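Local structure of tail spike protein gp49 (Pseudomonas phage LKA1, 4RU4) at residues 144-149 with 198-203; 204-209 with 226-231; 245-250 with 272-277; 250-255 with 278-283; 306-311 with 336-341. The protein acts as the trimeric tailspike of a Pseudomonas phage and is a lyase of the host O-specific polysaccharide, probably degrading it during entry. One frame throughout, in Å; residues are numbered along the deposited sequence.

Contact 1 (144-149 with 198-203); sequences AGDVFI and IYKVVS
Phe148 and Ile198 lie side by side and point the same way, with ring atom CD1 of Phe148 3.6 Å from CG2 of Ile198. Phe148 CG sits between the backbone N and the carbonyl carbon (chi1 64°), and the ring leads away from 198-203, meeting it through CD1 and CE1, both near Ile198 CG2. Lys200, paired with Phe148 on the same face, runs out fully extended and crosses the Asp146 side chain at a slant; its NZ stands 3.6 Å from Asp146 OD2 in a salt bridge. Water 1 joins the same two groups, donating to Asp146 OD2 at 2.6 Å and accepting from Lys200 NZ at 2.7 Å. On the other face Ile149 slants across Val201, with Ile149 CD1 3.8 Å from Val201 CG2, and Leu118 of strand 113-120 covers both. The backbones are antiparallel and splayed, their axes at 141°. Val201 N bonds Val147 O at 2.9 Å, while Ile149 and Tyr199 form a hydrogen-bonded pair, Ile149 N to Tyr199 O being 2.8 Å. These strands belong to the Ig-like domain. Asp146 OD2 also accepts from Val143 N, and Lys200 NZ donates to Asn141 O. The ion pair is thus long and shared with water and backbone, consistent with a modest electrostatic contribution beside the apolar packing.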
# COMPACT_ATOMS: atom_id res chain seq x y z
N ALA B 144 -19.67 -16.79 22.34
CA ALA B 144 -18.66 -15.88 21.81
C ALA B 144 -17.84 -16.57 20.72
O ALA B 144 -17.46 -17.74 20.86
CB ALA B 144 -17.76 -15.39 22.94
N GLY B 145 -17.60 -15.86 19.62
CA GLY B 145 -16.81 -16.41 18.52
C GLY B 145 -17.70 -17.03 17.45
O GLY B 145 -17.24 -17.29 16.33
N ASP B 146 -18.97 -17.29 17.76
CA ASP B 146 -19.86 -17.89 16.77
C ASP B 146 -20.16 -16.89 15.66
O ASP B 146 -20.02 -15.68 15.85
CB ASP B 146 -21.18 -18.38 17.40
CG ASP B 146 -21.06 -19.72 18.13
OD1 ASP B 146 -20.00 -20.39 18.06
OD2 ASP B 146 -22.05 -20.13 18.76
N VAL B 147 -20.58 -17.39 14.50
CA VAL B 147 -20.89 -16.53 13.34
C VAL B 147 -22.31 -16.77 12.87
O VAL B 147 -22.76 -17.92 12.77
CB VAL B 147 -19.89 -16.78 12.18
CG1 VAL B 147 -20.29 -16.02 10.91
CG2 VAL B 147 -18.48 -16.40 12.65
N PHE B 148 -23.03 -15.69 12.63
CA PHE B 148 -24.36 -15.81 12.06
C PHE B 148 -24.58 -14.82 10.94
O PHE B 148 -23.85 -13.83 10.83
CB PHE B 148 -25.46 -15.71 13.14
CG PHE B 148 -25.54 -14.37 13.86
CD1 PHE B 148 -26.34 -13.35 13.36
CD2 PHE B 148 -24.88 -14.16 15.07
CE1 PHE B 148 -26.46 -12.15 14.02
CE2 PHE B 148 -24.98 -12.95 15.74
CZ PHE B 148 -25.78 -11.94 15.22
N ILE B 149 -25.58 -15.12 10.11
CA ILE B 149 -25.96 -14.28 9.00
C ILE B 149 -27.36 -13.73 9.23
O ILE B 149 -28.31 -14.48 9.50
CB ILE B 149 -26.02 -15.09 7.69
CG1 ILE B 149 -24.64 -15.59 7.29
CG2 ILE B 149 -26.62 -14.23 6.55
CD1 ILE B 149 -24.67 -16.67 6.20
N ILE B 198 -32.58 -15.20 10.46
CA ILE B 198 -31.23 -15.26 11.02
C ILE B 198 -30.79 -16.73 11.02
O ILE B 198 -31.58 -17.63 11.32
CB ILE B 198 -31.19 -14.71 12.48
CG1 ILE B 198 -32.12 -13.50 12.65
CG2 ILE B 198 -29.73 -14.37 12.93
CD1 ILE B 198 -31.83 -12.31 11.63
N TYR B 199 -29.52 -16.96 10.70
CA TYR B 199 -28.97 -18.30 10.54
C TYR B 199 -27.59 -18.36 11.13
O TYR B 199 -26.75 -17.51 10.82
CB TYR B 199 -28.81 -18.61 9.05
CG TYR B 199 -30.12 -18.67 8.31
CD1 TYR B 199 -30.89 -19.83 8.32
CD2 TYR B 199 -30.59 -17.56 7.62
CE1 TYR B 199 -32.09 -19.90 7.65
CE2 TYR B 199 -31.81 -17.61 6.93
CZ TYR B 199 -32.55 -18.79 6.96
OH TYR B 199 -33.74 -18.86 6.28
N LYS B 200 -27.35 -19.40 11.93
CA LYS B 200 -26.03 -19.69 12.45
C LYS B 200 -25.23 -20.38 11.36
O LYS B 200 -25.75 -21.26 10.65
CB LYS B 200 -26.14 -20.64 13.65
CG LYS B 200 -24.82 -20.85 14.40
CD LYS B 200 -25.07 -21.66 15.68
CE LYS B 200 -23.78 -22.02 16.40
NZ LYS B 200 -24.08 -22.83 17.65
N VAL B 201 -23.95 -20.03 11.24
CA VAL B 201 -23.12 -20.73 10.27
C VAL B 201 -22.40 -21.86 10.99
O VAL B 201 -21.54 -21.61 11.84
CB VAL B 201 -22.14 -19.79 9.56
CG1 VAL B 201 -21.33 -20.57 8.54
CG2 VAL B 201 -22.90 -18.67 8.90
N VAL B 202 -22.76 -23.10 10.65
CA VAL B 202 -22.26 -24.26 11.36
C VAL B 202 -21.38 -25.01 10.38
O VAL B 202 -21.84 -25.44 9.31
CB VAL B 202 -23.44 -25.15 11.86
CG1 VAL B 202 -22.96 -26.40 12.57
CG2 VAL B 202 -24.33 -24.35 12.78
N SER B 203 -20.10 -25.13 10.72
CA SER B 203 -19.14 -25.77 9.84
C SER B 203 -17.92 -26.18 10.64
O SER B 203 -17.71 -25.71 11.76
CB SER B 203 -18.71 -24.78 8.75
OG SER B 203 -18.12 -23.63 9.33
O HOH W 1 -22.22 -22.55 19.64
O HOH W 2 -20.76 -20.31 14.29

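Contact 2 (204-209 with 226-231); sequences GVVDIA and EAVVSP
Pro231, which carries the one ring of this contact, is met at its CB corner by Val206: Val206 CB and Val206 CG1 each lie 3.8 Å from Pro231 CB, the two side chains slanting across one another. The other branch of Val206 serves a second neighbour. Its CG2, anti to the carbonyl carbon, reaches CG1 of Val228 at 3.7 Å, so the two methyls of Val206 are divided between Pro231 and Val228. Val206 O meets Pro231 CA in a CA-H...O contact of 3.5 Å. Here strand 206-209 is one rung of the right-handed parallel beta-helix known from the pectate lyase family, and 226-231 is the turn leading into strand 232-234, which pairs with 206-209 one coil on; Val206 forms a backbone bond with Arg232. No direct hydrogen bond joins the two segments, and water takes that role. Water 3 donates to Gly204 O and, at 2.8 Å, to Val229 O. Water 4 accepts from Val206 N at 2.9 Å and can donate to Gly204 O, at 3.1 Å, and Val229 O, at 3.0 Å, although with further acceptors around it not every such bond can be made at once. Val205 packs on Ala96 of the second subunit.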
# COMPACT_ATOMS: atom_id res chain seq x y z
N GLY B 204 -17.10 -27.04 10.06
CA GLY B 204 -15.87 -27.46 10.71
C GLY B 204 -14.65 -26.94 9.97
O GLY B 204 -14.68 -25.87 9.35
N VAL B 205 -13.57 -27.71 10.02
CA VAL B 205 -12.30 -27.21 9.49
C VAL B 205 -12.19 -27.47 7.99
O VAL B 205 -12.29 -28.61 7.54
CB VAL B 205 -11.14 -27.90 10.26
CG1 VAL B 205 -9.76 -27.50 9.70
CG2 VAL B 205 -11.26 -27.54 11.77
N VAL B 206 -11.97 -26.41 7.22
CA VAL B 206 -11.65 -26.54 5.80
C VAL B 206 -10.27 -26.00 5.50
O VAL B 206 -9.97 -24.82 5.74
CB VAL B 206 -12.71 -25.87 4.91
CG1 VAL B 206 -12.30 -25.91 3.43
CG2 VAL B 206 -14.05 -26.57 5.13
N ASP B 207 -9.41 -26.88 4.98
CA ASP B 207 -8.03 -26.52 4.72
C ASP B 207 -7.58 -27.34 3.51
O ASP B 207 -7.50 -28.56 3.58
CB ASP B 207 -7.17 -26.81 5.96
CG ASP B 207 -5.77 -26.19 5.87
OD1 ASP B 207 -5.36 -25.78 4.77
OD2 ASP B 207 -5.08 -26.13 6.91
N ILE B 208 -7.35 -26.66 2.40
CA ILE B 208 -6.89 -27.30 1.18
C ILE B 208 -5.54 -26.69 0.88
O ILE B 208 -5.41 -25.46 0.81
CB ILE B 208 -7.88 -27.02 0.01
CG1 ILE B 208 -9.32 -27.31 0.44
CG2 ILE B 208 -7.49 -27.81 -1.25
CD1 ILE B 208 -9.57 -28.72 0.91
N ALA B 209 -4.52 -27.52 0.73
CA ALA B 209 -3.20 -26.98 0.42
C ALA B 209 -2.34 -27.87 -0.43
O ALA B 209 -2.45 -29.10 -0.37
CB ALA B 209 -2.47 -26.60 1.73
N GLU B 226 -18.64 -23.76 0.60
CA GLU B 226 -19.89 -23.04 0.79
C GLU B 226 -20.30 -23.07 2.28
O GLU B 226 -20.22 -24.12 2.92
CB GLU B 226 -20.98 -23.65 -0.09
CG GLU B 226 -22.38 -23.02 0.13
CD GLU B 226 -23.40 -23.45 -0.93
OE1 GLU B 226 -23.02 -24.21 -1.85
OE2 GLU B 226 -24.58 -23.02 -0.82
N ALA B 227 -20.74 -21.92 2.80
CA ALA B 227 -21.23 -21.81 4.18
C ALA B 227 -20.24 -22.32 5.22
O ALA B 227 -20.59 -23.15 6.08
CB ALA B 227 -22.62 -22.51 4.35
N VAL B 228 -19.00 -21.82 5.16
CA VAL B 228 -17.98 -22.24 6.09
C VAL B 228 -17.30 -21.01 6.72
O VAL B 228 -17.06 -20.00 6.02
CB VAL B 228 -16.93 -23.14 5.40
CG1 VAL B 228 -15.77 -23.48 6.33
CG2 VAL B 228 -17.58 -24.43 4.85
N VAL B 229 -16.97 -21.11 8.01
CA VAL B 229 -16.22 -20.09 8.73
C VAL B 229 -14.71 -20.34 8.60
O VAL B 229 -14.23 -21.41 8.96
CB VAL B 229 -16.62 -20.03 10.23
CG1 VAL B 229 -15.68 -19.08 11.04
CG2 VAL B 229 -18.14 -19.64 10.40
N SER B 230 -13.99 -19.33 8.08
CA SER B 230 -12.53 -19.34 7.92
C SER B 230 -11.94 -20.53 7.16
O SER B 230 -10.94 -21.13 7.59
CB SER B 230 -11.83 -19.16 9.27
OG SER B 230 -12.22 -17.92 9.85
N PRO B 231 -12.54 -20.86 5.99
CA PRO B 231 -11.84 -21.88 5.21
C PRO B 231 -10.52 -21.33 4.68
O PRO B 231 -10.36 -20.11 4.51
CB PRO B 231 -12.81 -22.16 4.05
CG PRO B 231 -13.54 -20.84 3.86
CD PRO B 231 -13.67 -20.25 5.26
O HOH W 3 -15.59 -23.62 10.11
O HOH W 4 -12.47 -23.82 8.45

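Contact 3 (245-250 with 272-277); sequences GVYFAR and GIIFGN
Tyr247 and Ile274 are neighbours on successive coils of a parallel beta-helix, in strands 247-249 and 274-276 whose axes run 4.8 Å apart at 13°. Backbone hydrogen bonds alternate between the strands in the parallel pattern: Ile274 N to Val246 O, Phe248 N to Ile274 O, then Gly276 N to Phe248 O at 2.7 Å. Arg250 N to Gly276 O, 2.9 Å, carries the register just past the end of strand 247-249. Apolar packing follows the same spacing. Inside the helix Phe248 and Phe275 point the same way, ring planes at 26° but slid so far that they barely overlap; their centroids are 5.3 Å apart, and the touch is Phe248 CD2 to Phe275 CE2 at 3.6 Å. Ile256 and Ile261 pack nearby on the inward Val246 and Ile273. On the other face Ile274 CG2 makes a CH-pi contact over the Tyr247 ring, 4.0 Å from its centroid and 22° off the normal. Among polar side chains, Arg250 and Asn277 run side by side; Arg250 forms salt bridges with Asp300 and Glu226, and Asn277 ND2 donates to Val306 O. Water 5, 3.1 Å from Tyr247 OH, donates to Asn277 OD1 at 2.9 Å.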
# COMPACT_ATOMS: atom_id res chain seq x y z
N GLY B 245 -12.70 -21.33 -11.26
CA GLY B 245 -11.58 -22.07 -10.72
C GLY B 245 -11.81 -22.36 -9.24
O GLY B 245 -11.77 -23.51 -8.83
N VAL B 246 -12.06 -21.32 -8.45
CA VAL B 246 -12.33 -21.45 -7.02
C VAL B 246 -13.56 -20.60 -6.73
O VAL B 246 -13.62 -19.44 -7.11
CB VAL B 246 -11.14 -20.92 -6.17
CG1 VAL B 246 -11.44 -21.04 -4.68
CG2 VAL B 246 -9.88 -21.72 -6.49
N TYR B 247 -14.54 -21.19 -6.05
CA TYR B 247 -15.77 -20.49 -5.72
C TYR B 247 -16.00 -20.60 -4.23
O TYR B 247 -16.24 -21.69 -3.73
CB TYR B 247 -16.94 -21.11 -6.49
CG TYR B 247 -18.26 -20.35 -6.45
CD1 TYR B 247 -18.57 -19.48 -5.41
CD2 TYR B 247 -19.18 -20.50 -7.47
CE1 TYR B 247 -19.79 -18.79 -5.38
CE2 TYR B 247 -20.38 -19.82 -7.46
CZ TYR B 247 -20.68 -18.96 -6.41
OH TYR B 247 -21.89 -18.28 -6.40
N PHE B 248 -15.94 -19.46 -3.53
CA PHE B 248 -16.34 -19.38 -2.14
C PHE B 248 -17.76 -18.81 -2.10
O PHE B 248 -18.01 -17.72 -2.63
CB PHE B 248 -15.41 -18.44 -1.35
CG PHE B 248 -14.00 -18.96 -1.18
CD1 PHE B 248 -13.73 -20.02 -0.33
CD2 PHE B 248 -12.95 -18.35 -1.84
CE1 PHE B 248 -12.42 -20.50 -0.16
CE2 PHE B 248 -11.62 -18.80 -1.67
CZ PHE B 248 -11.36 -19.87 -0.82
N ALA B 249 -18.69 -19.53 -1.47
CA ALA B 249 -20.09 -19.09 -1.41
C ALA B 249 -20.49 -18.98 0.05
O ALA B 249 -20.36 -19.96 0.80
CB ALA B 249 -21.00 -20.08 -2.14
N ARG B 250 -20.99 -17.82 0.46
CA ARG B 250 -21.46 -17.65 1.83
C ARG B 250 -20.42 -18.05 2.87
O ARG B 250 -20.75 -18.72 3.85
CB ARG B 250 -22.76 -18.45 2.06
CG ARG B 250 -24.02 -17.70 1.63
CD ARG B 250 -25.23 -18.63 1.63
NE ARG B 250 -25.12 -19.62 0.55
CZ ARG B 250 -25.41 -19.36 -0.71
NH1 ARG B 250 -25.83 -18.14 -1.06
NH2 ARG B 250 -25.26 -20.29 -1.65
N GLY B 272 -12.03 -16.73 -12.36
CA GLY B 272 -10.85 -17.40 -11.81
C GLY B 272 -11.17 -17.78 -10.37
O GLY B 272 -11.40 -18.94 -10.07
N ILE B 273 -11.17 -16.78 -9.48
CA ILE B 273 -11.63 -16.93 -8.09
C ILE B 273 -12.84 -16.03 -7.92
O ILE B 273 -12.80 -14.84 -8.27
CB ILE B 273 -10.55 -16.44 -7.10
CG1 ILE B 273 -9.23 -17.16 -7.33
CG2 ILE B 273 -10.98 -16.66 -5.64
CD1 ILE B 273 -7.96 -16.41 -6.73
N ILE B 274 -13.93 -16.58 -7.39
CA ILE B 274 -15.10 -15.76 -7.12
C ILE B 274 -15.55 -15.90 -5.67
O ILE B 274 -15.63 -17.01 -5.10
CB ILE B 274 -16.28 -16.02 -8.10
CG1 ILE B 274 -17.52 -15.23 -7.64
CG2 ILE B 274 -16.59 -17.52 -8.23
CD1 ILE B 274 -18.48 -14.88 -8.70
N PHE B 275 -15.83 -14.74 -5.07
CA PHE B 275 -16.36 -14.68 -3.71
C PHE B 275 -17.82 -14.31 -3.84
O PHE B 275 -18.13 -13.16 -4.16
CB PHE B 275 -15.62 -13.63 -2.86
CG PHE B 275 -14.17 -13.98 -2.55
CD1 PHE B 275 -13.16 -13.70 -3.47
CD2 PHE B 275 -13.81 -14.55 -1.35
CE1 PHE B 275 -11.83 -14.02 -3.19
CE2 PHE B 275 -12.47 -14.86 -1.06
CZ PHE B 275 -11.49 -14.59 -2.01
N GLY B 276 -18.72 -15.28 -3.64
CA GLY B 276 -20.15 -15.03 -3.75
C GLY B 276 -20.73 -14.91 -2.36
O GLY B 276 -20.57 -15.82 -1.53
N ASN B 277 -21.37 -13.78 -2.07
CA ASN B 277 -22.03 -13.60 -0.78
C ASN B 277 -21.10 -13.87 0.41
O ASN B 277 -21.46 -14.57 1.35
CB ASN B 277 -23.28 -14.51 -0.73
CG ASN B 277 -24.19 -14.33 -1.96
OD1 ASN B 277 -24.44 -15.28 -2.70
ND2 ASN B 277 -24.69 -13.09 -2.18
O HOH W 5 -22.83 -17.46 -3.60

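Contact 4 (250-255 with 278-283); sequences RCYDAK and CHDGGA
Cys278 turns its sulfur to the backbone of Cys251: SG, anti to its own carbonyl carbon (chi1 -73°), accepts from Cys251 N at 3.6 Å with an N-H...S angle of 160°. Next along, His279 N donates to Cys251 O, and Asp253 N donates to His279 O at 2.8 Å. The Tyr252 and His279 side chains lie side by side and point the same way, but their rings are oblique, planes 44° apart, touching at Tyr252 CE1 and His279 CD2, 3.9 Å. Beyond the corner, Gly282 N to Ala254 O, 2.8 Å, resumes the parallel pairing. Both segments turn a corner here, at Asp253 and Asp280, so they are stacked turns of a parallel beta-helix. At Gly281 a beta carbon would run into Ala254 O, and its positive phi likewise suits glycine. Water 6 fills in at the bend, accepting from Ala254 N at 2.9 Å and donating toward Cys251 O and Asp280 O, though with other acceptors near not every bond can be made at once. Further out, Lys255 NZ approaches Asp253 OD1 on its syn lone pair at 3.0 Å, a salt bridge within the segment, while Asp253 OD2 is held by Arg232 and Ser230. Asp280 OD1 pairs with Arg319 of the second subunit, and Tyr252 OH bonds Glu172.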
# COMPACT_ATOMS: atom_id res chain seq x y z
N ARG B 250 -20.99 -17.82 0.46
CA ARG B 250 -21.46 -17.65 1.83
C ARG B 250 -20.42 -18.05 2.87
O ARG B 250 -20.75 -18.72 3.85
CB ARG B 250 -22.76 -18.45 2.06
CG ARG B 250 -24.02 -17.70 1.63
CD ARG B 250 -25.23 -18.63 1.63
NE ARG B 250 -25.12 -19.62 0.55
CZ ARG B 250 -25.41 -19.36 -0.71
NH1 ARG B 250 -25.83 -18.14 -1.06
NH2 ARG B 250 -25.26 -20.29 -1.65
N CYS B 251 -19.16 -17.67 2.65
CA CYS B 251 -18.11 -17.96 3.61
C CYS B 251 -17.75 -16.70 4.37
O CYS B 251 -17.77 -15.60 3.82
CB CYS B 251 -16.84 -18.49 2.93
SG CYS B 251 -17.06 -20.13 2.21
N TYR B 252 -17.36 -16.89 5.62
CA TYR B 252 -16.88 -15.81 6.48
C TYR B 252 -15.38 -15.99 6.59
O TYR B 252 -14.93 -17.08 6.97
CB TYR B 252 -17.50 -15.95 7.86
CG TYR B 252 -17.21 -14.79 8.79
CD1 TYR B 252 -17.70 -13.52 8.52
CD2 TYR B 252 -16.45 -14.97 9.95
CE1 TYR B 252 -17.45 -12.45 9.38
CE2 TYR B 252 -16.20 -13.92 10.82
CZ TYR B 252 -16.71 -12.66 10.53
OH TYR B 252 -16.44 -11.60 11.39
N ASP B 253 -14.62 -14.96 6.22
CA ASP B 253 -13.15 -14.99 6.33
C ASP B 253 -12.52 -16.12 5.49
O ASP B 253 -11.59 -16.80 5.94
CB ASP B 253 -12.72 -15.10 7.82
CG ASP B 253 -11.19 -15.14 7.99
OD1 ASP B 253 -10.51 -14.36 7.31
OD2 ASP B 253 -10.68 -15.96 8.80
N ALA B 254 -13.04 -16.33 4.29
CA ALA B 254 -12.38 -17.26 3.36
C ALA B 254 -11.07 -16.63 2.92
O ALA B 254 -11.05 -15.47 2.50
CB ALA B 254 -13.26 -17.51 2.16
N LYS B 255 -9.96 -17.38 2.99
CA LYS B 255 -8.70 -16.85 2.48
C LYS B 255 -8.08 -17.83 1.48
O LYS B 255 -7.88 -19.00 1.80
CB LYS B 255 -7.72 -16.58 3.61
CG LYS B 255 -8.09 -15.36 4.48
CD LYS B 255 -6.97 -15.00 5.46
CE LYS B 255 -7.27 -13.68 6.15
NZ LYS B 255 -7.57 -13.89 7.58
N CYS B 278 -19.87 -13.33 0.35
CA CYS B 278 -18.87 -13.62 1.37
C CYS B 278 -18.56 -12.37 2.17
O CYS B 278 -18.76 -11.24 1.69
CB CYS B 278 -17.57 -14.11 0.74
SG CYS B 278 -17.59 -15.81 0.06
N HIS B 279 -18.02 -12.56 3.37
CA HIS B 279 -17.75 -11.44 4.27
C HIS B 279 -16.40 -11.73 4.93
O HIS B 279 -16.17 -12.85 5.36
CB HIS B 279 -18.91 -11.35 5.28
CG HIS B 279 -18.92 -10.09 6.13
ND1 HIS B 279 -20.07 -9.35 6.33
CD2 HIS B 279 -17.95 -9.49 6.86
CE1 HIS B 279 -19.79 -8.33 7.13
NE2 HIS B 279 -18.51 -8.39 7.47
N ASP B 280 -15.50 -10.73 4.97
CA ASP B 280 -14.13 -10.90 5.46
C ASP B 280 -13.27 -11.76 4.51
O ASP B 280 -13.78 -12.33 3.55
CB ASP B 280 -14.06 -11.45 6.90
CG ASP B 280 -13.93 -10.35 7.96
OD1 ASP B 280 -14.68 -9.35 7.87
OD2 ASP B 280 -13.09 -10.49 8.89
N GLY B 281 -11.98 -11.84 4.79
CA GLY B 281 -11.11 -12.68 3.98
C GLY B 281 -10.71 -12.04 2.67
O GLY B 281 -10.69 -10.80 2.54
N GLY B 282 -10.36 -12.88 1.70
CA GLY B 282 -9.93 -12.40 0.40
C GLY B 282 -8.81 -13.24 -0.20
O GLY B 282 -8.63 -14.38 0.19
N ALA B 283 -8.09 -12.66 -1.15
CA ALA B 283 -7.06 -13.38 -1.91
C ALA B 283 -5.74 -12.65 -1.77
O ALA B 283 -5.69 -11.43 -1.83
CB ALA B 283 -7.44 -13.45 -3.39
O HOH W 6 -15.14 -14.80 2.93
O HOH W 7 -10.76 -11.05 7.54

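Contact 5 (306-311 with 336-341)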
# COMPACT_ATOMS: atom_id res chain seq x y z
N VAL B 306 -26.24 -12.64 0.85
CA VAL B 306 -26.06 -11.27 1.34
C VAL B 306 -24.93 -10.55 0.62
O VAL B 306 -24.22 -11.19 -0.17
CB VAL B 306 -25.81 -11.29 2.86
CG1 VAL B 306 -27.04 -11.87 3.55
CG2 VAL B 306 -24.52 -12.09 3.21
N PRO B 307 -24.79 -9.23 0.84
CA PRO B 307 -23.75 -8.49 0.12
C PRO B 307 -22.33 -8.94 0.48
O PRO B 307 -22.07 -9.48 1.55
CB PRO B 307 -23.96 -7.05 0.60
CG PRO B 307 -25.48 -6.99 0.87
CD PRO B 307 -25.69 -8.30 1.57
N VAL B 308 -21.42 -8.69 -0.44
CA VAL B 308 -20.05 -9.10 -0.28
C VAL B 308 -19.34 -7.95 0.43
O VAL B 308 -19.31 -6.84 -0.12
CB VAL B 308 -19.42 -9.32 -1.67
CG1 VAL B 308 -17.91 -9.56 -1.54
CG2 VAL B 308 -20.13 -10.45 -2.39
N ARG B 309 -18.77 -8.19 1.61
CA ARG B 309 -18.19 -7.09 2.39
C ARG B 309 -16.85 -7.39 3.02
O ARG B 309 -16.63 -8.49 3.48
CB ARG B 309 -19.16 -6.67 3.51
CG ARG B 309 -20.46 -6.03 3.00
CD ARG B 309 -21.12 -5.30 4.15
NE ARG B 309 -22.36 -4.58 3.80
CZ ARG B 309 -23.57 -5.11 3.83
NH1 ARG B 309 -23.77 -6.39 4.16
NH2 ARG B 309 -24.62 -4.35 3.54
N ASN B 310 -15.98 -6.37 3.09
CA ASN B 310 -14.64 -6.50 3.68
C ASN B 310 -13.88 -7.65 3.07
O ASN B 310 -13.15 -8.37 3.75
CB ASN B 310 -14.64 -6.60 5.22
CG ASN B 310 -13.23 -6.41 5.83
OD1 ASN B 310 -12.44 -5.60 5.35
ND2 ASN B 310 -12.91 -7.21 6.85
N VAL B 311 -14.03 -7.82 1.76
CA VAL B 311 -13.23 -8.81 1.04
C VAL B 311 -12.12 -8.04 0.31
O VAL B 311 -12.38 -7.07 -0.40
CB VAL B 311 -14.07 -9.71 0.08
CG1 VAL B 311 -13.18 -10.76 -0.59
CG2 VAL B 311 -15.24 -10.39 0.86
N GLU B 336 -19.86 -4.14 -0.94
CA GLU B 336 -19.68 -2.91 -0.16
C GLU B 336 -18.40 -2.97 0.64
O GLU B 336 -18.17 -3.98 1.31
CB GLU B 336 -20.86 -2.66 0.79
CG GLU B 336 -20.58 -1.59 1.84
CD GLU B 336 -21.81 -1.18 2.65
OE1 GLU B 336 -22.78 -1.95 2.75
OE2 GLU B 336 -21.80 -0.06 3.19
N ASP B 337 -17.57 -1.93 0.58
CA ASP B 337 -16.40 -1.87 1.46
C ASP B 337 -15.45 -3.00 1.07
O ASP B 337 -15.05 -3.81 1.90
CB ASP B 337 -16.80 -1.99 2.95
CG ASP B 337 -15.64 -1.70 3.90
OD1 ASP B 337 -14.67 -1.02 3.49
OD2 ASP B 337 -15.69 -2.15 5.07
N CYS B 338 -15.12 -3.08 -0.21
CA CYS B 338 -14.15 -4.07 -0.67
C CYS B 338 -13.08 -3.36 -1.47
O CYS B 338 -13.28 -2.22 -1.91
CB CYS B 338 -14.84 -5.09 -1.57
SG CYS B 338 -16.01 -6.18 -0.76
N SER B 339 -11.94 -4.02 -1.72
CA SER B 339 -10.86 -3.36 -2.46
C SER B 339 -9.90 -4.33 -3.12
O SER B 339 -9.82 -5.51 -2.73
CB SER B 339 -10.05 -2.41 -1.54
OG SER B 339 -9.53 -3.09 -0.39
N TYR B 340 -9.21 -3.82 -4.15
CA TYR B 340 -7.97 -4.42 -4.67
C TYR B 340 -6.82 -3.50 -4.23
O TYR B 340 -6.92 -2.28 -4.33
CB TYR B 340 -7.98 -4.53 -6.22
CG TYR B 340 -8.92 -5.59 -6.78
CD1 TYR B 340 -10.28 -5.35 -6.88
CD2 TYR B 340 -8.44 -6.82 -7.22
CE1 TYR B 340 -11.15 -6.34 -7.39
CE2 TYR B 340 -9.31 -7.80 -7.74
CZ TYR B 340 -10.65 -7.54 -7.82
OH TYR B 340 -11.52 -8.49 -8.30
N GLU B 341 -5.73 -4.08 -3.74
CA GLU B 341 -4.60 -3.30 -3.25
C GLU B 341 -3.31 -4.00 -3.69
O GLU B 341 -3.21 -5.23 -3.59
CB GLU B 341 -4.65 -3.25 -1.71
CG GLU B 341 -5.95 -2.56 -1.25
CD GLU B 341 -6.26 -2.65 0.24
OE1 GLU B 341 -5.48 -3.29 0.99
OE2 GLU B 341 -7.31 -2.09 0.65
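Arg309 holds Glu336 side-on, and this end of the contact is the close one: NE and NH2 of Arg309 both donate to Glu336 OE1, at 2.9 Å and 3.1 Å. The oxygen lies within about 6° of the guanidinium plane, yet the carboxylate is turned 49° from it, so NE meets OE1 from above the carboxylate plane while NH2 comes nearly along its C-O axis. Arg309 is extended from CG to NE and crosses Glu336 at a slant. Pro307 CB covers one face of the guanidinium, 3.6 Å above it and toward the rim, and NH1 bonds Gly168 O, which would fix the rotation of the group. Next to the ion pair in the backbone, Glu336 N donates to Val308 O at 2.9 Å. The pairing slackens farther on. Asn310 N reaches Asp337 O at 3.0 Å from well above that carbonyl plane, and Ser339 N to Val311 O, 3.4 Å, is weak. Between them Cys338 SG accepts from Val311 N at 3.6 Å, with Val308 CG1 packed 4.0 Å from the same sulfur. Away from this partner, Asn310 OD1 bonds Thr344 of the second subunit. A corner at Asp337 and strand 338-341 after it, with a short, weakly bonded parallel pair before it, mark stacked turns of a pectin lyase-like parallel beta-helix.

In the fold
From the N terminus, contact 1 comes first and closes a loop of 48 residues, 150-197, within the Ig-like domain. Its strand 197-202 leads directly to contact 2, which spans 16 residues and returns the chain to the coils of the beta-helix; Ser203 OG to Val229 N ties the two. Contacts 3 and 4, spanning 21 and 22 residues, cross, their segments alternating along the chain and sharing Arg250, so one coil is fastened to the next on two consecutive faces. Contact 5 follows in series and bridges 24 residues, joined to contact 4 by Asp280 N to Arg309 O. Val147 on Tyr252 and Ile149 on Val306 pack contact 1 against contacts 4 and 5, binding the Ig-like domain to the helix.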